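Local coordinates for protein shikimate dehydrogenase (NADP(+)) (PDB 5DZS) that probably catalyses the reversible NADPH-linked reduction of 3-dehydroshikimate to shikimate, a step on the route to chorismate and the aromatic amino acids, at residues F36-K40 with E41-K45; Y136-D139 with S140-K144; S193-K197 with S198-N202; D231-Y234 with M235-Q239. All coordinates share one frame; numbering follows the deposited sequence.

The four contacts are local turns and caps that follow one another along the chain. Interaction 1 belongs to the substrate-binding domain, where strand 31-37 at the edge of its mixed sheet runs out toward helix 46-53. Interactions 2 and 3 lie in the nucleotide-binding domain, where they attach helices 128-139 and 197-200 to the parallel sheet; their centres are about 22 Å apart. Interaction 4 starts helix 233-248, just after the last strand of that sheet, and its centre is about 25 Å from that of interaction 1. Of the four, interaction 4 alone contains predicted binding residues, one for each ligand, consistent with a helix bordering the active-site cleft.

Interaction 1: residues F36-K40 with E41-K45; sequences FEISK and EDISK
The hydroxyl of Ser39 sits between the side chains of Asp42 and Glu41. With chi1 at 72°, OG stands between its own backbone N and carbonyl carbon, which turns it toward both neighbours. On one flank of the serine, Asp42 OD2 accepts from a water (2.8 Å), which in turn accepts from Ser39 N. On the other, Glu41 folds back in one of its two modelled positions: there the chain bends at chi2 (-89°) and lays its carboxyl end alongside the serine, CD 3.3 Å from Ser39 OG. In that position a second water joins the two, donating to Glu41 OE2 over 2.6 Å and bonding Ser39 OG as well.

The other oxygen of the Asp42 carboxylate is held by charge: Lys45 NZ forms a salt bridge to Asp42 OD1 at 2.8 Å, coming in above the carboxylate plane, 50° out of it. Under the polar layer, Ile38, in one of its two modelled conformers, crosses Asp42 at a slant, its CG2 branch 3.6 Å from Asp42 CB. The same methyl reaches Ile43 CD1 more loosely, at 4.4 Å. Ile43 itself is buried, resting on Val7 of strand 2-8 and on Tyr64 and Arg67. Lys40 heads the other way, to a salt bridge with Glu9.

The backbone closes with Asp42 N donating to Ser39 O (3.0 Å), and Lys45 N repeats the step to Asp42 O. These successive i to i+3 bonds are those of tight turns, and they carry the chain from edge strand 31-37 toward helix 46-53 in the substrate-binding domain.

Interaction 2: residues Y136-D139 with S140-K144; sequences YFID and SGIEK
Tyr136 O takes two bonds from a single residue, Ser140, one from the hydroxyl and one from the backbone. Ser140 OG donates over 3.0 Å, approaching from above the carbonyl plane, while Ser140 N donates to the same oxygen, also at 3.0 Å. The hydroxyl gets there because it stands beside its own backbone N (chi1 -60°), folded back along the helix. It also lies over one face of the Tyr136 ring, 3.4 Å above the plane and displaced toward the rim.

One step on, Ile142 N reaches back to Phe137 O (3.1 Å, N-H...O angle 152°), and Gly141 N makes a weak bond to Ile138 O at 3.3 Å. Gly141, with positive phi (80°), turns the chain out of the helical path so that both N-H groups can point back at the last turn.

Ile142 then folds in under the helix end. Its CG2 methyl is 4.0 Å from Phe137 CB and the same from Ile138 CD1, with the two isoleucine side chains passing at an angle. Phe137 also packs on Ile123 and Leu145 of neighbouring strands. Asp139 OD2 makes a salt bridge to Arg81 and a hydrogen bond to Tyr102, and the residue packs on Glu92 of the second subunit.

Together the Phe137-Ile142 and Ile138-Gly141 bonds make a Schellman motif with Gly141 as C-prime residue. It ends helix 128-139 and sends the chain into strand 144-149, the helix-to-strand turn of an alpha/beta nucleotide-binding domain.

Interaction 3: residues S193-K197 with S198-N202; sequences SPVSK and SIIQN
A hydrophobic staple closes the start of the short helix 197-200: Val195, just before the N-cap residue Ser196, meets Ile200 in the first turn. Val195 CG2 is 3.6 Å from Ile200 CG1, the two side chains set aslant. Val195 CB also lies 4.1 Å from Ile199 CG2, so the valine touches two consecutive isoleucines. Ile200 has CG1 beside its backbone N (chi1 -67°), which directs that branch back toward the valine.

The backbone supplies the helical bonds. Ile200 N donates to Ser196 O over 3.0 Å; Ile199 N adds a weak bond to the same oxygen. Gln201 N follows with 2.9 Å to Lys197 O. Ahead of the cap, Ser193 OG donates to Val195 O (2.7 Å), in the carbonyl plane and on a lone pair.

The buried residues place this helix against the parallel sheet: Ile199 packs on Ile178 of strand 177-180, and Val195 on Leu124 of strand 120-124. Helix 217-224 also packs here, Phe218 against Val195 and Ile221 against Ile200.

Interaction 4: residues D231-Y234 with M235-Q239; sequences DGLY and MLVGQ
Helix 233-248 opens with a capped first turn, in which Leu236 N donates to Gly232 O over 3.0 Å. Asp231, one residue earlier, supplies the cap: its OD1 accepts from Leu233 N at 3.0 Å. A chi1 of 71° brings CG in over the backbone, which lets the carboxylate reach past the glycine, and the N-H meets it from above the carboxylate plane.

Gly232 is a predicted NADP(+)-binding residue. Besides the bond to its carbonyl, Leu236 CG rests on the same oxygen, Gly232 O, 3.4 Å away.

Leu233 continues the pattern, its O accepting from Val237 N (3.0 Å). Its CD1 lies 4.2 Å from Val237 CG2, a one-turn apolar contact on the side of the helix that faces helix 255-268.

With CG anti to the backbone N (chi1 -165°), the Tyr234 ring meets Tyr261 edge-to-face and its hydroxyl bonds Asp258. Met235 packs on Leu209, and Gln239, predicted to bind shikimate, bonds Asp101, so this first part of the helix carries residues predicted for both the NADP(+) and the shikimate site. Tyr234 O accepts from Gly238 N in a bond 2.9 Å long with an N-H...O angle of 168°.

Interaction 1: residues F36-K40 with E41-K45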
loop_
_atom_site.group_PDB
_atom_site.type_symbol
_atom_site.label_atom_id
_atom_site.label_comp_id
_atom_site.label_asym_id
_atom_site.label_seq_id
_atom_site.Cartn_x
_atom_site.Cartn_y
_atom_site.Cartn_z
ATOM N N PHE B 36 1.593 22.708 -7.977
ATOM C CA PHE B 36 0.598 23.481 -7.263
ATOM C C PHE B 36 1.343 24.402 -6.267
ATOM O O PHE B 36 1.480 24.072 -5.097
ATOM C CB PHE B 36 -0.394 22.631 -6.465
ATOM C CG PHE B 36 -1.299 21.749 -7.279
ATOM C CD1 PHE B 36 -2.161 22.287 -8.232
ATOM C CD2 PHE B 36 -1.350 20.387 -7.057
ATOM C CE1 PHE B 36 -3.043 21.468 -8.932
ATOM C CE2 PHE B 36 -2.229 19.575 -7.784
ATOM C CZ PHE B 36 -3.076 20.120 -8.698
ATOM N N GLU B 37 1.819 25.536 -6.722
ATOM C CA GLU B 37 2.449 26.501 -5.816
ATOM C C GLU B 37 1.344 27.108 -4.957
ATOM O O GLU B 37 0.333 27.591 -5.479
ATOM C CB GLU B 37 3.188 27.581 -6.598
ATOM C CG GLU B 37 4.432 27.112 -7.336
ATOM C CD GLU B 37 5.272 28.280 -7.853
ATOM O OE1 GLU B 37 4.702 29.347 -8.192
ATOM O OE2 GLU B 37 6.500 28.139 -7.914
ATOM N N ILE B 38 1.533 27.104 -3.650
ATOM C CA ILE B 38 0.552 27.660 -2.731
ATOM C C ILE B 38 1.276 28.378 -1.624
ATOM O O ILE B 38 2.217 27.842 -1.020
ATOM C CB ILE B 38 -0.385 26.574 -2.156
ATOM C CG1 ILE B 38 -1.137 25.863 -3.292
ATOM C CG2 ILE B 38 -1.358 27.177 -1.144
ATOM C CD1 ILE B 38 -2.027 24.752 -2.804
ATOM N N SER B 39 0.797 29.579 -1.343
ATOM C CA SER B 39 1.410 30.442 -0.349
ATOM C C SER B 39 1.119 29.953 1.080
ATOM O O SER B 39 0.140 29.259 1.327
ATOM C CB SER B 39 0.875 31.859 -0.511
ATOM O OG SER B 39 -0.467 31.959 -0.068
ATOM N N LYS B 40 1.931 30.394 2.037
ATOM C CA LYS B 40 1.725 29.986 3.417
ATOM C C LYS B 40 0.349 30.382 3.972
ATOM O O LYS B 40 -0.233 29.646 4.770
ATOM C CB LYS B 40 2.792 30.617 4.308
ATOM C CG LYS B 40 4.184 30.066 4.103
ATOM C CD LYS B 40 5.140 30.724 5.101
ATOM C CE LYS B 40 6.445 29.954 5.228
ATOM N NZ LYS B 40 7.204 29.876 3.953
ATOM N N GLU B 41 -0.166 31.528 3.523
ATOM C CA GLU B 41 -1.460 32.022 3.988
ATOM C C GLU B 41 -2.664 31.286 3.387
ATOM O O GLU B 41 -3.802 31.460 3.844
ATOM C CB GLU B 41 -1.589 33.538 3.752
ATOM C CG GLU B 41 -1.316 34.036 2.335
ATOM C CD GLU B 41 0.150 34.391 2.049
ATOM O OE1 GLU B 41 1.083 33.861 2.697
ATOM O OE2 GLU B 41 0.367 35.238 1.148
ATOM N N ASP B 42 -2.408 30.490 2.349
ATOM C CA ASP B 42 -3.446 29.707 1.683
ATOM C C ASP B 42 -3.422 28.210 1.923
ATOM O O ASP B 42 -4.310 27.491 1.452
ATOM C CB ASP B 42 -3.352 29.932 0.162
ATOM C CG ASP B 42 -3.866 31.282 -0.281
ATOM O OD1 ASP B 42 -4.530 32.004 0.512
ATOM O OD2 ASP B 42 -3.621 31.648 -1.464
ATOM N N ILE B 43 -2.419 27.696 2.627
ATOM C CA ILE B 43 -2.325 26.242 2.758
ATOM C C ILE B 43 -3.530 25.600 3.474
ATOM O O ILE B 43 -3.876 24.425 3.172
ATOM C CB ILE B 43 -0.952 25.822 3.351
ATOM C CG1 ILE B 43 -0.642 24.332 3.098
ATOM C CG2 ILE B 43 -0.868 26.175 4.815
ATOM C CD1 ILE B 43 -0.339 23.988 1.654
ATOM N N SER B 44 -4.206 26.340 4.350
ATOM C CA SER B 44 -5.389 25.810 5.017
ATOM C C SER B 44 -6.544 25.564 4.053
ATOM O O SER B 44 -7.492 24.864 4.397
ATOM C CB SER B 44 -5.872 26.778 6.102
ATOM O OG SER B 44 -6.356 27.968 5.516
ATOM N N LYS B 45 -6.441 26.090 2.827
ATOM C CA LYS B 45 -7.506 25.915 1.836
ATOM C C LYS B 45 -7.283 24.694 0.932
ATOM O O LYS B 45 -8.191 24.292 0.189
ATOM C CB LYS B 45 -7.608 27.168 0.941
ATOM C CG LYS B 45 -7.763 28.490 1.689
ATOM C CD LYS B 45 -7.614 29.706 0.803
ATOM C CE LYS B 45 -7.478 30.960 1.660
ATOM N NZ LYS B 45 -7.261 32.181 0.844
HETATM O O HOH W 1 -1.549 30.489 -2.876
HETATM O O HOH W 2 -1.439 34.619 -0.665
HETATM O O HOH W 3 -3.265 28.826 5.653
#

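Interaction 2: residues Y136-D139 with S140-K144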
loop_
_atom_site.group_PDB
_atom_site.type_symbol
_atom_site.label_atom_id
_atom_site.label_comp_id
_atom_site.label_asym_id
_atom_site.label_seq_id
_atom_site.Cartn_x
_atom_site.Cartn_y
_atom_site.Cartn_z
ATOM N N TYR B 136 15.746 6.505 9.456
ATOM C CA TYR B 136 16.454 5.506 8.661
ATOM C C TYR B 136 17.812 5.152 9.258
ATOM O O TYR B 136 18.127 3.967 9.431
ATOM C CB TYR B 136 16.625 5.987 7.215
ATOM C CG TYR B 136 17.531 5.095 6.414
ATOM C CD1 TYR B 136 17.080 3.888 5.918
ATOM C CD2 TYR B 136 18.848 5.452 6.178
ATOM C CE1 TYR B 136 17.917 3.061 5.193
ATOM C CE2 TYR B 136 19.701 4.632 5.462
ATOM C CZ TYR B 136 19.233 3.441 4.969
ATOM O OH TYR B 136 20.098 2.624 4.253
ATOM N N PHE B 137 18.627 6.165 9.556
ATOM C CA PHE B 137 19.957 5.917 10.129
ATOM C C PHE B 137 19.904 5.102 11.441
ATOM O O PHE B 137 20.693 4.174 11.628
ATOM C CB PHE B 137 20.728 7.228 10.386
ATOM C CG PHE B 137 21.320 7.881 9.152
ATOM C CD1 PHE B 137 22.068 7.161 8.234
ATOM C CD2 PHE B 137 21.240 9.257 8.987
ATOM C CE1 PHE B 137 22.647 7.790 7.134
ATOM C CE2 PHE B 137 21.819 9.892 7.898
ATOM C CZ PHE B 137 22.519 9.165 6.969
ATOM N N ILE B 138 18.991 5.460 12.343
ATOM C CA ILE B 138 18.851 4.767 13.635
ATOM C C ILE B 138 18.427 3.312 13.455
ATOM O O ILE B 138 18.943 2.421 14.132
ATOM C CB ILE B 138 17.814 5.453 14.553
ATOM C CG1 ILE B 138 18.234 6.893 14.893
ATOM C CG2 ILE B 138 17.617 4.649 15.834
ATOM C CD1 ILE B 138 19.434 7.013 15.806
ATOM N N ASP B 139 17.470 3.080 12.566
ATOM C CA ASP B 139 17.011 1.724 12.292
ATOM C C ASP B 139 18.111 0.884 11.655
ATOM O O ASP B 139 18.151 -0.332 11.841
ATOM C CB ASP B 139 15.806 1.739 11.352
ATOM C CG ASP B 139 14.549 2.293 11.999
ATOM O OD1 ASP B 139 14.507 2.493 13.240
ATOM O OD2 ASP B 139 13.578 2.514 11.254
ATOM N N SER B 140 19.001 1.532 10.906
ATOM C CA SER B 140 20.074 0.824 10.198
ATOM C C SER B 140 21.343 0.595 11.022
ATOM O O SER B 140 22.357 0.162 10.478
ATOM C CB SER B 140 20.424 1.556 8.904
ATOM O OG SER B 140 19.304 1.629 8.044
ATOM N N GLY B 141 21.297 0.894 12.315
ATOM C CA GLY B 141 22.443 0.626 13.199
ATOM C C GLY B 141 23.578 1.633 13.158
ATOM O O GLY B 141 24.746 1.267 13.316
ATOM N N ILE B 142 23.239 2.901 12.935
ATOM C CA ILE B 142 24.227 3.964 12.949
ATOM C C ILE B 142 24.807 3.993 14.367
ATOM O O ILE B 142 24.071 3.837 15.349
ATOM C CB ILE B 142 23.580 5.333 12.580
ATOM C CG1 ILE B 142 24.634 6.412 12.315
ATOM C CG2 ILE B 142 22.597 5.785 13.654
ATOM C CD1 ILE B 142 25.335 6.270 10.984
ATOM N N GLU B 143 26.118 4.159 14.476
ATOM C CA GLU B 143 26.770 4.185 15.784
ATOM C C GLU B 143 26.550 5.527 16.480
ATOM O O GLU B 143 26.154 5.576 17.645
ATOM C CB GLU B 143 28.272 3.909 15.631
ATOM C CG GLU B 143 29.055 3.924 16.939
ATOM C CD GLU B 143 28.617 2.836 17.906
ATOM O OE1 GLU B 143 28.236 1.731 17.452
ATOM O OE2 GLU B 143 28.672 3.084 19.128
ATOM N N LYS B 144 26.796 6.608 15.744
ATOM C CA LYS B 144 26.696 7.961 16.277
ATOM C C LYS B 144 25.948 8.820 15.261
ATOM O O LYS B 144 26.322 8.827 14.099
ATOM C CB LYS B 144 28.112 8.512 16.456
ATOM C CG LYS B 144 28.242 9.830 17.208
ATOM C CD LYS B 144 28.069 9.654 18.707
ATOM C CE LYS B 144 28.518 10.903 19.447
ATOM N NZ LYS B 144 28.332 10.801 20.916
#

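Interaction 3: residues S193-K197 with S198-N202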
loop_
_atom_site.group_PDB
_atom_site.type_symbol
_atom_site.label_atom_id
_atom_site.label_comp_id
_atom_site.label_asym_id
_atom_site.label_seq_id
_atom_site.Cartn_x
_atom_site.Cartn_y
_atom_site.Cartn_z
ATOM N N SER B 193 27.124 26.232 -0.611
ATOM C CA SER B 193 27.030 24.993 0.137
ATOM C C SER B 193 26.580 25.276 1.565
ATOM O O SER B 193 26.959 26.287 2.142
ATOM C CB SER B 193 28.404 24.319 0.162
ATOM O OG SER B 193 28.439 23.249 1.085
ATOM N N PRO B 194 25.783 24.377 2.157
ATOM C CA PRO B 194 25.336 24.582 3.542
ATOM C C PRO B 194 26.483 24.515 4.558
ATOM O O PRO B 194 26.327 24.972 5.693
ATOM C CB PRO B 194 24.363 23.421 3.778
ATOM C CG PRO B 194 24.748 22.389 2.781
ATOM C CD PRO B 194 25.248 23.129 1.583
ATOM N N VAL B 195 27.610 23.934 4.148
ATOM C CA VAL B 195 28.779 23.826 5.009
ATOM C C VAL B 195 30.043 24.144 4.237
ATOM O O VAL B 195 30.115 23.963 3.018
ATOM C CB VAL B 195 28.918 22.425 5.639
ATOM C CG1 VAL B 195 27.808 22.189 6.649
ATOM C CG2 VAL B 195 28.943 21.334 4.573
ATOM N N SER B 196 31.040 24.613 4.969
ATOM C CA SER B 196 32.310 24.973 4.393
ATOM C C SER B 196 33.132 23.758 3.986
ATOM O O SER B 196 32.906 22.634 4.447
ATOM C CB SER B 196 33.119 25.776 5.408
ATOM O OG SER B 196 33.375 24.988 6.562
ATOM N N LYS B 197 34.112 24.025 3.138
ATOM C CA LYS B 197 35.058 23.033 2.657
ATOM C C LYS B 197 35.769 22.351 3.836
ATOM O O LYS B 197 36.048 21.155 3.792
ATOM C CB LYS B 197 36.084 23.732 1.755
ATOM C CG LYS B 197 37.022 22.799 1.018
ATOM C CD LYS B 197 38.031 23.526 0.138
ATOM C CE LYS B 197 39.021 24.349 0.952
ATOM N NZ LYS B 197 40.112 24.914 0.107
ATOM N N SER B 198 36.057 23.128 4.884
ATOM C CA SER B 198 36.733 22.616 6.086
ATOM C C SER B 198 35.927 21.544 6.816
ATOM O O SER B 198 36.502 20.623 7.407
ATOM C CB SER B 198 37.030 23.761 7.048
ATOM O OG SER B 198 37.867 24.721 6.439
ATOM N N ILE B 199 34.602 21.683 6.805
ATOM C CA ILE B 199 33.722 20.690 7.430
ATOM C C ILE B 199 33.605 19.483 6.498
ATOM O O ILE B 199 33.686 18.337 6.943
ATOM C CB ILE B 199 32.324 21.272 7.747
ATOM C CG1 ILE B 199 32.422 22.268 8.912
ATOM C CG2 ILE B 199 31.323 20.154 8.086
ATOM C CD1 ILE B 199 31.141 23.041 9.174
ATOM N N ILE B 200 33.444 19.744 5.203
ATOM C CA ILE B 200 33.337 18.663 4.219
ATOM C C ILE B 200 34.579 17.781 4.242
ATOM O O ILE B 200 34.508 16.571 4.056
ATOM C CB ILE B 200 33.102 19.204 2.794
ATOM C CG1 ILE B 200 31.717 19.861 2.728
ATOM C CG2 ILE B 200 33.186 18.070 1.778
ATOM C CD1 ILE B 200 31.380 20.519 1.407
ATOM N N GLN B 201 35.721 18.394 4.502
ATOM C CA GLN B 201 36.962 17.645 4.552
ATOM C C GLN B 201 36.958 16.566 5.650
ATOM O O GLN B 201 37.667 15.574 5.529
ATOM C CB GLN B 201 38.122 18.610 4.750
ATOM C CG GLN B 201 39.490 17.991 4.565
ATOM C CD GLN B 201 40.574 19.039 4.566
ATOM O OE1 GLN B 201 40.289 20.236 4.643
ATOM N NE2 GLN B 201 41.826 18.603 4.472
ATOM N N ASN B 202 36.130 16.737 6.687
ATOM C CA ASN B 202 36.087 15.778 7.804
ATOM C C ASN B 202 35.167 14.566 7.616
ATOM O O ASN B 202 34.950 13.807 8.564
ATOM C CB ASN B 202 35.713 16.500 9.114
ATOM C CG ASN B 202 36.750 17.518 9.548
ATOM O OD1 ASN B 202 37.931 17.417 9.199
ATOM N ND2 ASN B 202 36.318 18.496 10.340
#

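Interaction 4: residues D231-Y234 with M235-Q239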
loop_
_atom_site.group_PDB
_atom_site.type_symbol
_atom_site.label_atom_id
_atom_site.label_comp_id
_atom_site.label_asym_id
_atom_site.label_seq_id
_atom_site.Cartn_x
_atom_site.Cartn_y
_atom_site.Cartn_z
ATOM N N ASP B 231 23.830 12.283 -5.392
ATOM C CA ASP B 231 22.796 13.331 -5.475
ATOM C C ASP B 231 21.413 12.749 -5.220
ATOM O O ASP B 231 21.271 11.560 -4.936
ATOM C CB ASP B 231 22.871 14.179 -6.767
ATOM C CG ASP B 231 22.450 13.434 -8.034
ATOM O OD1 ASP B 231 21.648 12.481 -7.975
ATOM O OD2 ASP B 231 22.907 13.858 -9.118
ATOM N N GLY B 232 20.399 13.597 -5.277
ATOM C CA GLY B 232 19.071 13.144 -4.893
ATOM C C GLY B 232 18.209 12.545 -5.965
ATOM O O GLY B 232 17.100 12.119 -5.662
ATOM N N LEU B 233 18.708 12.459 -7.201
ATOM C CA LEU B 233 17.821 12.038 -8.303
ATOM C C LEU B 233 17.249 10.632 -8.158
ATOM O O LEU B 233 16.054 10.420 -8.385
ATOM C CB LEU B 233 18.502 12.208 -9.662
ATOM C CG LEU B 233 17.628 11.911 -10.887
ATOM C CD1 LEU B 233 16.380 12.793 -10.943
ATOM C CD2 LEU B 233 18.456 12.071 -12.155
ATOM N N TYR B 234 18.064 9.662 -7.776
ATOM C CA TYR B 234 17.546 8.300 -7.672
ATOM C C TYR B 234 16.398 8.234 -6.666
ATOM O O TYR B 234 15.393 7.559 -6.883
ATOM C CB TYR B 234 18.673 7.325 -7.289
ATOM C CG TYR B 234 18.341 5.875 -7.499
ATOM C CD1 TYR B 234 18.455 5.305 -8.760
ATOM C CD2 TYR B 234 17.918 5.067 -6.450
ATOM C CE1 TYR B 234 18.166 3.978 -8.969
ATOM C CE2 TYR B 234 17.626 3.722 -6.659
ATOM C CZ TYR B 234 17.754 3.191 -7.916
ATOM O OH TYR B 234 17.482 1.858 -8.188
ATOM N N MET B 235 16.560 8.933 -5.552
ATOM C CA MET B 235 15.542 8.976 -4.520
ATOM C C MET B 235 14.284 9.644 -5.060
ATOM O O MET B 235 13.165 9.193 -4.811
ATOM C CB MET B 235 16.063 9.705 -3.289
ATOM C CG MET B 235 15.039 9.903 -2.212
ATOM S SD MET B 235 15.903 10.448 -0.736
ATOM C CE MET B 235 14.513 10.875 0.316
ATOM N N LEU B 236 14.452 10.716 -5.820
ATOM C CA LEU B 236 13.280 11.392 -6.378
ATOM C C LEU B 236 12.472 10.460 -7.295
ATOM O O LEU B 236 11.250 10.478 -7.316
ATOM C CB LEU B 236 13.676 12.652 -7.151
ATOM C CG LEU B 236 14.205 13.822 -6.326
ATOM C CD1 LEU B 236 14.617 14.962 -7.237
ATOM C CD2 LEU B 236 13.172 14.299 -5.307
ATOM N N VAL B 237 13.152 9.671 -8.107
ATOM C CA VAL B 237 12.453 8.760 -8.998
ATOM C C VAL B 237 11.786 7.648 -8.180
ATOM O O VAL B 237 10.630 7.290 -8.419
ATOM C CB VAL B 237 13.407 8.187 -10.074
ATOM C CG1 VAL B 237 12.648 7.213 -10.959
ATOM C CG2 VAL B 237 13.993 9.296 -10.920
ATOM N N GLY B 238 12.502 7.086 -7.217
ATOM C CA GLY B 238 11.893 6.039 -6.385
ATOM C C GLY B 238 10.678 6.517 -5.638
ATOM O O GLY B 238 9.671 5.795 -5.567
ATOM N N GLN B 239 10.767 7.716 -5.068
ATOM C CA GLN B 239 9.605 8.274 -4.351
ATOM C C GLN B 239 8.424 8.520 -5.285
ATOM O O GLN B 239 7.246 8.345 -4.893
ATOM C CB GLN B 239 10.002 9.544 -3.680
ATOM C CG GLN B 239 10.951 9.301 -2.572
ATOM C CD GLN B 239 11.270 10.590 -1.866
ATOM O OE1 GLN B 239 11.816 11.552 -2.457
ATOM N NE2 GLN B 239 10.926 10.637 -0.595
#